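Local structure of 4-amino-4-deoxychorismate lyase (Legionella pneumophila, 3LUL) at residues I183-L188 against D229-F234; G200-R205 against T236-G241; Q240-V245 against K262-L267. The protein is a pyridoxal-phosphate enzyme of the class IV aminotransferase family, with the cofactor covalently attached to a lysine. All coordinates share one frame; numbering follows the deposited sequence.

How the contacts relate
All three contacts are built on the same mixed sheet, in which strand 232-237 runs antiparallel to both 179-184 and 241-248. Contact 1 lies at the start of strand 232-237 (Ala232-Phe234), its centre about 18 Å from that of contact 2, which holds the C-terminal end (Thr236-Asn237) and reaches the phosphate oxygens of the modified residue LLP at position 141. Contact 3 shares Gln240 and Gly241 with contact 2, their centres about 9 Å apart, and lays helix 258-269 over the sheet. It also meets contact 1, about 14 Å away between centres: Phe234 CD1 packs 3.6 Å from Ile242 CG2, and Val233 O lies 3.0 Å from Val245 N, probably hydrogen-bonded.

Contact 1 of 3, residues I183-L188 against D229-F234; sequences IENNIL and DADAVF
Ile183 pairs with Ala232 as an antiparallel hydrogen-bonded pair, and a classic beta bulge at Asp231 and Ala232 sets both residues against it. The evidence is in the bonds: Ile183 N donates to Ala232 O at 2.8 Å, while Ile183 O accepts twice, from Asp231 N at 2.8 Å and from Ala232 N at a longer 3.3 Å.

The tightly packed part is apolar. Leu188 CD2 comes to the edge of the Phe234 ring, near its plane, 3.8 Å from Phe234 CE2, and Ile183 CD1 approaches the same ring atom at 4.2 Å. The Phe234 ring also meets that of Phe181, the two planes about parallel. Ile259 and Ile260 of helix 258-269 close over this cluster.

Toward solvent the contact becomes polar and looser. Glu184 and Asp229 lie side by side, with Glu184 OE2 3.7 Å from Asp229 O, but their carboxylates turn to other partners, Arg226 and Lys225 respectively, in salt bridges that probably ease the repulsion between like charges. Glu184 also opens the type I' turn Glu184-Ile187, which joins strands 179-184 and 187-190 as a hairpin. Asp231 holds this turn: its OD2 accepts from Asn185 N at 2.9 Å, on the anti side and 30° out of the carboxylate plane, and takes a second bond, 2.8 Å long, from a water that in turn accepts from Asn186 N.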
loop_
_atom_site.group_PDB
_atom_site.type_symbol
_atom_site.label_atom_id
_atom_site.label_comp_id
_atom_site.label_asym_id
_atom_site.label_seq_id
_atom_site.Cartn_x
_atom_site.Cartn_y
_atom_site.Cartn_z
ATOM N N ILE B 183 5.055 30.028 4.104
ATOM C CA ILE B 183 5.820 31.252 4.302
ATOM C C ILE B 183 5.053 32.073 5.321
ATOM O O ILE B 183 3.854 32.268 5.163
ATOM C CB ILE B 183 5.963 32.094 3.024
ATOM C CG1 ILE B 183 6.789 31.329 1.973
ATOM C CG2 ILE B 183 6.655 33.383 3.350
ATOM C CD1 ILE B 183 6.838 31.991 0.644
ATOM N N GLU B 184 5.735 32.506 6.372
ATOM C CA GLU B 184 5.186 33.459 7.302
ATOM C C GLU B 184 6.271 34.463 7.685
ATOM O O GLU B 184 7.373 34.062 8.090
ATOM C CB GLU B 184 4.701 32.707 8.542
ATOM C CG GLU B 184 4.095 33.604 9.621
ATOM C CD GLU B 184 3.659 32.789 10.838
ATOM O OE1 GLU B 184 4.533 32.132 11.461
ATOM O OE2 GLU B 184 2.448 32.795 11.141
ATOM N N ASN B 185 5.928 35.755 7.569
ATOM C CA ASN B 185 6.857 36.867 7.839
ATOM C C ASN B 185 8.201 36.663 7.140
ATOM O O ASN B 185 9.260 36.797 7.757
ATOM C CB ASN B 185 7.065 37.082 9.355
ATOM C CG ASN B 185 5.754 37.212 10.122
ATOM O OD1 ASN B 185 4.782 37.756 9.607
ATOM N ND2 ASN B 185 5.721 36.688 11.351
ATOM N N ASN B 186 8.137 36.315 5.849
ATOM C CA ASN B 186 9.298 36.080 4.982
ATOM C C ASN B 186 10.230 34.953 5.399
ATOM O O ASN B 186 11.399 34.919 4.993
ATOM C CB ASN B 186 10.112 37.375 4.813
ATOM C CG ASN B 186 9.332 38.459 4.126
ATOM O OD1 ASN B 186 8.470 38.174 3.303
ATOM N ND2 ASN B 186 9.657 39.723 4.436
ATOM N N ILE B 187 9.727 34.051 6.221
ATOM C CA ILE B 187 10.479 32.875 6.646
ATOM C C ILE B 187 9.760 31.643 6.118
ATOM O O ILE B 187 8.525 31.570 6.175
ATOM C CB ILE B 187 10.588 32.787 8.193
ATOM C CG1 ILE B 187 11.325 34.039 8.733
ATOM C CG2 ILE B 187 11.272 31.465 8.612
ATOM C CD1 ILE B 187 11.031 34.374 10.191
ATOM N N LEU B 188 10.558 30.708 5.592
ATOM C CA LEU B 188 10.057 29.464 5.009
ATOM C C LEU B 188 10.005 28.401 6.101
ATOM O O LEU B 188 10.939 28.281 6.865
ATOM C CB LEU B 188 10.973 28.987 3.887
ATOM C CG LEU B 188 10.811 29.721 2.566
ATOM C CD1 LEU B 188 12.169 29.884 1.847
ATOM C CD2 LEU B 188 9.772 29.003 1.701
ATOM N N ASP B 229 -2.663 30.160 9.519
ATOM C CA ASP B 229 -2.072 31.486 9.746
ATOM C C ASP B 229 -0.945 31.901 8.774
ATOM O O ASP B 229 -0.446 33.017 8.882
ATOM C CB ASP B 229 -1.545 31.597 11.188
ATOM C CG ASP B 229 -2.668 31.609 12.240
ATOM O OD1 ASP B 229 -3.872 31.698 11.875
ATOM O OD2 ASP B 229 -2.334 31.510 13.444
ATOM N N ALA B 230 -0.566 31.039 7.833
ATOM C CA ALA B 230 0.521 31.342 6.881
ATOM C C ALA B 230 0.200 32.482 5.920
ATOM O O ALA B 230 -0.958 32.685 5.579
ATOM C CB ALA B 230 0.868 30.082 6.073
ATOM N N ASP B 231 1.231 33.183 5.439
ATOM C CA ASP B 231 1.072 34.186 4.393
ATOM C C ASP B 231 0.839 33.521 3.038
ATOM O O ASP B 231 0.025 34.002 2.227
ATOM C CB ASP B 231 2.279 35.146 4.337
ATOM C CG ASP B 231 2.401 36.009 5.589
ATOM O OD1 ASP B 231 1.339 36.359 6.172
ATOM O OD2 ASP B 231 3.537 36.339 5.990
ATOM N N ALA B 232 1.567 32.424 2.800
ATOM C CA ALA B 232 1.400 31.618 1.598
ATOM C C ALA B 232 1.774 30.205 1.917
ATOM O O ALA B 232 2.497 29.962 2.882
ATOM C CB ALA B 232 2.275 32.099 0.463
ATOM N N VAL B 233 1.298 29.318 1.054
ATOM C CA VAL B 233 1.496 27.900 1.179
ATOM C C VAL B 233 1.726 27.397 -0.215
ATOM O O VAL B 233 1.032 27.807 -1.176
ATOM C CB VAL B 233 0.270 27.160 1.750
ATOM C CG1 VAL B 233 0.529 25.674 1.836
ATOM C CG2 VAL B 233 -0.120 27.728 3.163
ATOM N N PHE B 234 2.659 26.467 -0.346
ATOM C CA PHE B 234 2.947 25.870 -1.697
ATOM C C PHE B 234 3.496 24.449 -1.590
ATOM O O PHE B 234 3.924 23.998 -0.530
ATOM C CB PHE B 234 3.872 26.779 -2.540
ATOM C CG PHE B 234 5.304 26.859 -2.056
ATOM C CD1 PHE B 234 6.235 25.892 -2.420
ATOM C CD2 PHE B 234 5.713 27.895 -1.218
ATOM C CE1 PHE B 234 7.557 25.989 -1.997
ATOM C CE2 PHE B 234 7.040 27.997 -0.775
ATOM C CZ PHE B 234 7.954 27.054 -1.155
HETATM O O HOH W 1 5.745 37.069 4.367
#

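Contact 2 of 3, residues G200-R205 against T236-G241; sequences GITRAR and TNSLQG
Thr202, in the first turn of helix 201-212, sets its side chain against the backbone where strand 232-237 ends, and the contact divides into van der Waals, water-mediated and phosphate-directed parts.

The direct packing centres on the two branches of Thr202. CG2, anti to the backbone N, lies 3.9 Å from Thr236 CB, the two threonine side chains sliding past each other in opposite directions. OG1 sits 3.0 Å from Asn237 C and 3.1 Å from Ser238 N, but the angle at that amide is poor, which marks close packing against the peptide and not a hydrogen bond. The Ser238 hydroxyl is near as well, with OG 3.6 Å from Thr202 OG1.

A water supplies the polar link across the contact. It accepts from Arg203 N at 2.9 Å and is hydrogen-bonded to Thr236 OG1 at 3.0 Å, spanning two atoms that are themselves 3.8 Å apart.

The third group converges on the cofactor. Ile201 N, Thr202 OG1 and Ser238 OG are hydrogen-bonded to OP1, OP3 and OP2 respectively of the modified residue LLP at position 141, so both segments contribute to a phosphate-binding cup at a helix N-terminus, where Gly200 is the N-cap. The helix dipole probably adds to the hold on the phosphate.

Apart from these groups, an internal bond shapes segment 236-241: from Asn237 to Gln240 the chain turns through an Asx motif, Gln240 N donating to Asn237 OD1 at 2.7 Å with an N-H...O angle of 155°. Around the whole, helix 43-57 touches Ile201 and Ser238 through His46, strand 179-184 meets Arg203 and Thr236 through Asn179 and Phe181, and Asn237 ND2 reaches Cys177 O.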
loop_
_atom_site.group_PDB
_atom_site.type_symbol
_atom_site.label_atom_id
_atom_site.label_comp_id
_atom_site.label_asym_id
_atom_site.label_seq_id
_atom_site.Cartn_x
_atom_site.Cartn_y
_atom_site.Cartn_z
ATOM N N GLY B 200 11.384 14.446 -0.173
ATOM C CA GLY B 200 11.373 14.772 -1.591
ATOM C C GLY B 200 12.702 15.331 -2.072
ATOM O O GLY B 200 13.453 16.018 -1.320
ATOM N N ILE B 201 12.998 15.026 -3.334
ATOM C CA ILE B 201 14.181 15.581 -3.995
ATOM C C ILE B 201 14.004 17.091 -4.203
ATOM O O ILE B 201 14.956 17.841 -4.065
ATOM C CB ILE B 201 14.474 14.867 -5.330
ATOM C CG1 ILE B 201 14.987 13.433 -5.027
ATOM C CG2 ILE B 201 15.514 15.613 -6.207
ATOM C CD1 ILE B 201 14.929 12.501 -6.226
ATOM N N THR B 202 12.803 17.513 -4.575
ATOM C CA THR B 202 12.568 18.913 -4.885
ATOM C C THR B 202 12.680 19.711 -3.607
ATOM O O THR B 202 13.339 20.753 -3.568
ATOM C CB THR B 202 11.220 19.124 -5.625
ATOM O OG1 THR B 202 11.106 18.188 -6.707
ATOM C CG2 THR B 202 11.119 20.530 -6.217
ATOM N N ARG B 203 12.060 19.190 -2.554
ATOM C CA ARG B 203 12.169 19.718 -1.186
ATOM C C ARG B 203 13.626 19.901 -0.785
ATOM O O ARG B 203 14.019 20.953 -0.307
ATOM C CB ARG B 203 11.468 18.751 -0.211
ATOM C CG ARG B 203 11.689 19.005 1.283
ATOM C CD ARG B 203 11.170 17.857 2.166
ATOM N NE ARG B 203 11.282 18.162 3.599
ATOM C CZ ARG B 203 12.412 18.097 4.327
ATOM N NH1 ARG B 203 13.560 17.730 3.789
ATOM N NH2 ARG B 203 12.396 18.451 5.602
ATOM N N ALA B 204 14.426 18.849 -0.966
ATOM C CA ALA B 204 15.859 18.897 -0.629
ATOM C C ALA B 204 16.615 19.972 -1.417
ATOM O O ALA B 204 17.463 20.694 -0.857
ATOM C CB ALA B 204 16.499 17.508 -0.882
ATOM N N ARG B 205 16.327 20.067 -2.719
ATOM C CA ARG B 205 16.961 21.078 -3.595
ATOM C C ARG B 205 16.600 22.489 -3.152
ATOM O O ARG B 205 17.453 23.377 -3.108
ATOM C CB ARG B 205 16.550 20.897 -5.059
ATOM C CG ARG B 205 17.141 19.647 -5.760
ATOM C CD ARG B 205 16.396 19.418 -7.068
ATOM N NE ARG B 205 16.471 20.618 -7.903
ATOM C CZ ARG B 205 15.573 20.991 -8.821
ATOM N NH1 ARG B 205 14.507 20.251 -9.102
ATOM N NH2 ARG B 205 15.774 22.122 -9.502
ATOM N N THR B 236 5.729 21.004 -3.517
ATOM C CA THR B 236 6.871 20.727 -4.363
ATOM C C THR B 236 6.877 19.254 -4.768
ATOM O O THR B 236 6.596 18.370 -3.956
ATOM C CB THR B 236 8.236 21.063 -3.652
ATOM O OG1 THR B 236 8.425 20.212 -2.509
ATOM C CG2 THR B 236 8.315 22.541 -3.174
ATOM N N ASN B 237 7.210 19.012 -6.027
ATOM C CA ASN B 237 7.575 17.691 -6.512
ATOM C C ASN B 237 8.344 17.797 -7.832
ATOM O O ASN B 237 8.477 18.890 -8.387
ATOM C CB ASN B 237 6.376 16.737 -6.597
ATOM C CG ASN B 237 5.348 17.124 -7.651
ATOM O OD1 ASN B 237 5.646 17.825 -8.613
ATOM N ND2 ASN B 237 4.122 16.625 -7.484
ATOM N N SER B 238 8.881 16.676 -8.299
ATOM C CA SER B 238 9.827 16.708 -9.429
ATOM C C SER B 238 9.122 17.055 -10.705
ATOM O O SER B 238 9.678 17.752 -11.520
ATOM C CB SER B 238 10.514 15.343 -9.627
ATOM O OG SER B 238 11.447 15.105 -8.629
ATOM N N LEU B 239 7.896 16.565 -10.887
ATOM C CA LEU B 239 7.187 16.809 -12.145
ATOM C C LEU B 239 6.605 18.198 -12.265
ATOM O O LEU B 239 6.635 18.787 -13.352
ATOM C CB LEU B 239 6.095 15.778 -12.427
ATOM C CG LEU B 239 6.556 14.350 -12.602
ATOM C CD1 LEU B 239 5.315 13.432 -12.779
ATOM C CD2 LEU B 239 7.516 14.222 -13.749
ATOM N N GLN B 240 6.072 18.726 -11.175
ATOM C CA GLN B 240 5.389 20.013 -11.232
ATOM C C GLN B 240 6.223 21.180 -10.707
ATOM O O GLN B 240 5.877 22.305 -10.971
ATOM C CB GLN B 240 4.020 19.925 -10.506
ATOM C CG GLN B 240 2.958 19.054 -11.245
ATOM C CD GLN B 240 2.421 19.685 -12.545
ATOM O OE1 GLN B 240 2.334 20.935 -12.676
ATOM N NE2 GLN B 240 2.042 18.826 -13.511
ATOM N N GLY B 241 7.335 20.908 -10.016
ATOM C CA GLY B 241 8.109 21.927 -9.347
ATOM C C GLY B 241 7.260 22.503 -8.234
ATOM O O GLY B 241 6.636 21.763 -7.462
HETATM O O HOH W 2 9.699 17.559 -2.910
#

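Contact 3 of 3, residues Q240-V245 against K262-L267; sequences QGIRRV and KLIFLL
Ile242 enters the face of helix 258-269 between Leu263, Ile264 and Leu267, and its side chain can be followed outward atom by atom. Its CB, directed toward the helix, meets Ile264 CG1 at 4.0 Å. From there CG1 is set anti to the carbonyl carbon (chi1 -73°) and comes 3.7 Å from Leu267 CD1, the two side chains crossing at about a right angle. The next torsion extends the chain, and CD1 at the tip reaches Leu263 CB at 3.6 Å while keeping Leu267 CD1 at 3.7 Å. The tip thus touches residues one helical turn apart, four positions along the helix. Ile264 meets the side chain at both ends, with its CG1 at Ile242 CB and its backbone N 3.9 Å from the Ile242 CD1 tip.

This is a helix packed on a beta sheet, with the two elements nearly antiparallel: the short segments run at 157° between their N-to-C directions, and their axes approach to 8.8 Å. Strand 241-248 lies between 232-237 and 122-131 in the sheet. The apolar layer carries on past the two segments, for Ile242 also touches Phe234 and Thr236 of the adjoining strand, and Leu206 of helix 201-212 meets both Ile242 and Leu263.

Two residues along the strand, Arg244 contributes a different kind of contact. Its chain is extended from CG to NE and crosses Ile264 at about a right angle, with NH2 3.7 Å from Ile264 CD1; the methyl approaches the guanidinium obliquely. The charged end is engaged outside the two segments, NH2 in a salt bridge with Asp261 OD1, just before Lys262 in the same helix, and NH1 in a hydrogen bond to Val255 O.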
loop_
_atom_site.group_PDB
_atom_site.type_symbol
_atom_site.label_atom_id
_atom_site.label_comp_id
_atom_site.label_asym_id
_atom_site.label_seq_id
_atom_site.Cartn_x
_atom_site.Cartn_y
_atom_site.Cartn_z
ATOM N N GLN B 240 6.072 18.726 -11.175
ATOM C CA GLN B 240 5.389 20.013 -11.232
ATOM C C GLN B 240 6.223 21.180 -10.707
ATOM O O GLN B 240 5.877 22.305 -10.971
ATOM C CB GLN B 240 4.020 19.925 -10.506
ATOM C CG GLN B 240 2.958 19.054 -11.245
ATOM C CD GLN B 240 2.421 19.685 -12.545
ATOM O OE1 GLN B 240 2.334 20.935 -12.676
ATOM N NE2 GLN B 240 2.042 18.826 -13.511
ATOM N N GLY B 241 7.335 20.908 -10.016
ATOM C CA GLY B 241 8.109 21.927 -9.347
ATOM C C GLY B 241 7.260 22.503 -8.234
ATOM O O GLY B 241 6.636 21.763 -7.462
ATOM N N ILE B 242 7.214 23.817 -8.158
ATOM C CA ILE B 242 6.456 24.492 -7.135
ATOM C C ILE B 242 5.037 24.728 -7.656
ATOM O O ILE B 242 4.849 25.254 -8.781
ATOM C CB ILE B 242 7.135 25.838 -6.739
ATOM C CG1 ILE B 242 8.392 25.559 -5.928
ATOM C CG2 ILE B 242 6.158 26.734 -5.968
ATOM C CD1 ILE B 242 9.228 26.783 -5.590
ATOM N N ARG B 243 4.059 24.373 -6.827
ATOM C CA ARG B 243 2.638 24.567 -7.126
ATOM C C ARG B 243 2.064 25.415 -6.000
ATOM O O ARG B 243 2.213 25.099 -4.808
ATOM C CB ARG B 243 1.935 23.223 -7.218
ATOM C CG ARG B 243 0.452 23.257 -7.637
ATOM C CD ARG B 243 0.252 23.135 -9.169
ATOM N NE ARG B 243 -1.154 23.387 -9.561
ATOM C CZ ARG B 243 -2.078 22.451 -9.818
ATOM N NH1 ARG B 243 -1.799 21.152 -9.714
ATOM N NH2 ARG B 243 -3.323 22.808 -10.144
ATOM N N ARG B 244 1.415 26.515 -6.383
ATOM C CA ARG B 244 0.861 27.436 -5.405
ATOM C C ARG B 244 -0.421 26.861 -4.854
ATOM O O ARG B 244 -1.152 26.179 -5.572
ATOM C CB ARG B 244 0.598 28.804 -6.057
ATOM C CG ARG B 244 1.847 29.495 -6.567
ATOM C CD ARG B 244 1.495 30.659 -7.479
ATOM N NE ARG B 244 2.668 31.140 -8.225
ATOM C CZ ARG B 244 3.515 32.108 -7.846
ATOM N NH1 ARG B 244 3.351 32.779 -6.711
ATOM N NH2 ARG B 244 4.540 32.430 -8.635
ATOM N N VAL B 245 -0.682 27.144 -3.582
ATOM C CA VAL B 245 -1.890 26.667 -2.888
ATOM C C VAL B 245 -2.855 27.833 -2.649
ATOM O O VAL B 245 -2.501 28.837 -2.045
ATOM C CB VAL B 245 -1.542 25.958 -1.565
ATOM C CG1 VAL B 245 -2.825 25.595 -0.748
ATOM C CG2 VAL B 245 -0.701 24.698 -1.829
ATOM N N LYS B 262 11.253 33.752 -6.601
ATOM C CA LYS B 262 12.686 33.494 -6.519
ATOM C C LYS B 262 12.989 31.983 -6.555
ATOM O O LYS B 262 13.873 31.537 -7.275
ATOM C CB LYS B 262 13.293 34.107 -5.247
ATOM C CG LYS B 262 14.801 33.869 -5.177
ATOM C CD LYS B 262 15.539 34.806 -4.238
ATOM C CE LYS B 262 17.055 34.649 -4.416
ATOM N NZ LYS B 262 17.853 35.481 -3.488
ATOM N N LEU B 263 12.277 31.207 -5.753
ATOM C CA LEU B 263 12.500 29.761 -5.715
ATOM C C LEU B 263 12.168 29.074 -7.053
ATOM O O LEU B 263 12.925 28.212 -7.501
ATOM C CB LEU B 263 11.758 29.141 -4.544
ATOM C CG LEU B 263 12.300 29.581 -3.176
ATOM C CD1 LEU B 263 11.429 28.973 -2.106
ATOM C CD2 LEU B 263 13.782 29.221 -2.966
ATOM N N ILE B 264 11.095 29.497 -7.721
ATOM C CA ILE B 264 10.785 29.003 -9.070
ATOM C C ILE B 264 11.947 29.279 -10.035
ATOM O O ILE B 264 12.395 28.374 -10.792
ATOM C CB ILE B 264 9.492 29.640 -9.629
ATOM C CG1 ILE B 264 8.288 29.064 -8.889
ATOM C CG2 ILE B 264 9.388 29.415 -11.166
ATOM C CD1 ILE B 264 6.992 29.776 -9.172
ATOM N N PHE B 265 12.476 30.492 -9.967
ATOM C CA PHE B 265 13.593 30.853 -10.817
ATOM C C PHE B 265 14.781 29.943 -10.554
ATOM O O PHE B 265 15.350 29.379 -11.491
ATOM C CB PHE B 265 13.986 32.330 -10.654
ATOM C CG PHE B 265 15.217 32.706 -11.460
ATOM C CD1 PHE B 265 16.481 32.528 -10.933
ATOM C CD2 PHE B 265 15.100 33.217 -12.742
ATOM C CE1 PHE B 265 17.609 32.856 -11.661
ATOM C CE2 PHE B 265 16.235 33.555 -13.475
ATOM C CZ PHE B 265 17.485 33.365 -12.927
ATOM N N LEU B 266 15.140 29.774 -9.280
ATOM C CA LEU B 266 16.317 28.987 -8.927
ATOM C C LEU B 266 16.186 27.503 -9.317
ATOM O O LEU B 266 17.112 26.921 -9.898
ATOM C CB LEU B 266 16.632 29.147 -7.441
ATOM C CG LEU B 266 17.086 30.539 -7.008
ATOM C CD1 LEU B 266 17.157 30.629 -5.502
ATOM C CD2 LEU B 266 18.425 30.887 -7.684
ATOM N N LEU B 267 15.031 26.912 -9.038
ATOM C CA LEU B 267 14.789 25.517 -9.430
ATOM C C LEU B 267 14.898 25.387 -10.944
ATOM O O LEU B 267 15.442 24.410 -11.419
ATOM C CB LEU B 267 13.430 24.986 -8.963
ATOM C CG LEU B 267 13.214 24.860 -7.452
ATOM C CD1 LEU B 267 11.733 24.535 -7.199
ATOM C CD2 LEU B 267 14.121 23.826 -6.761
#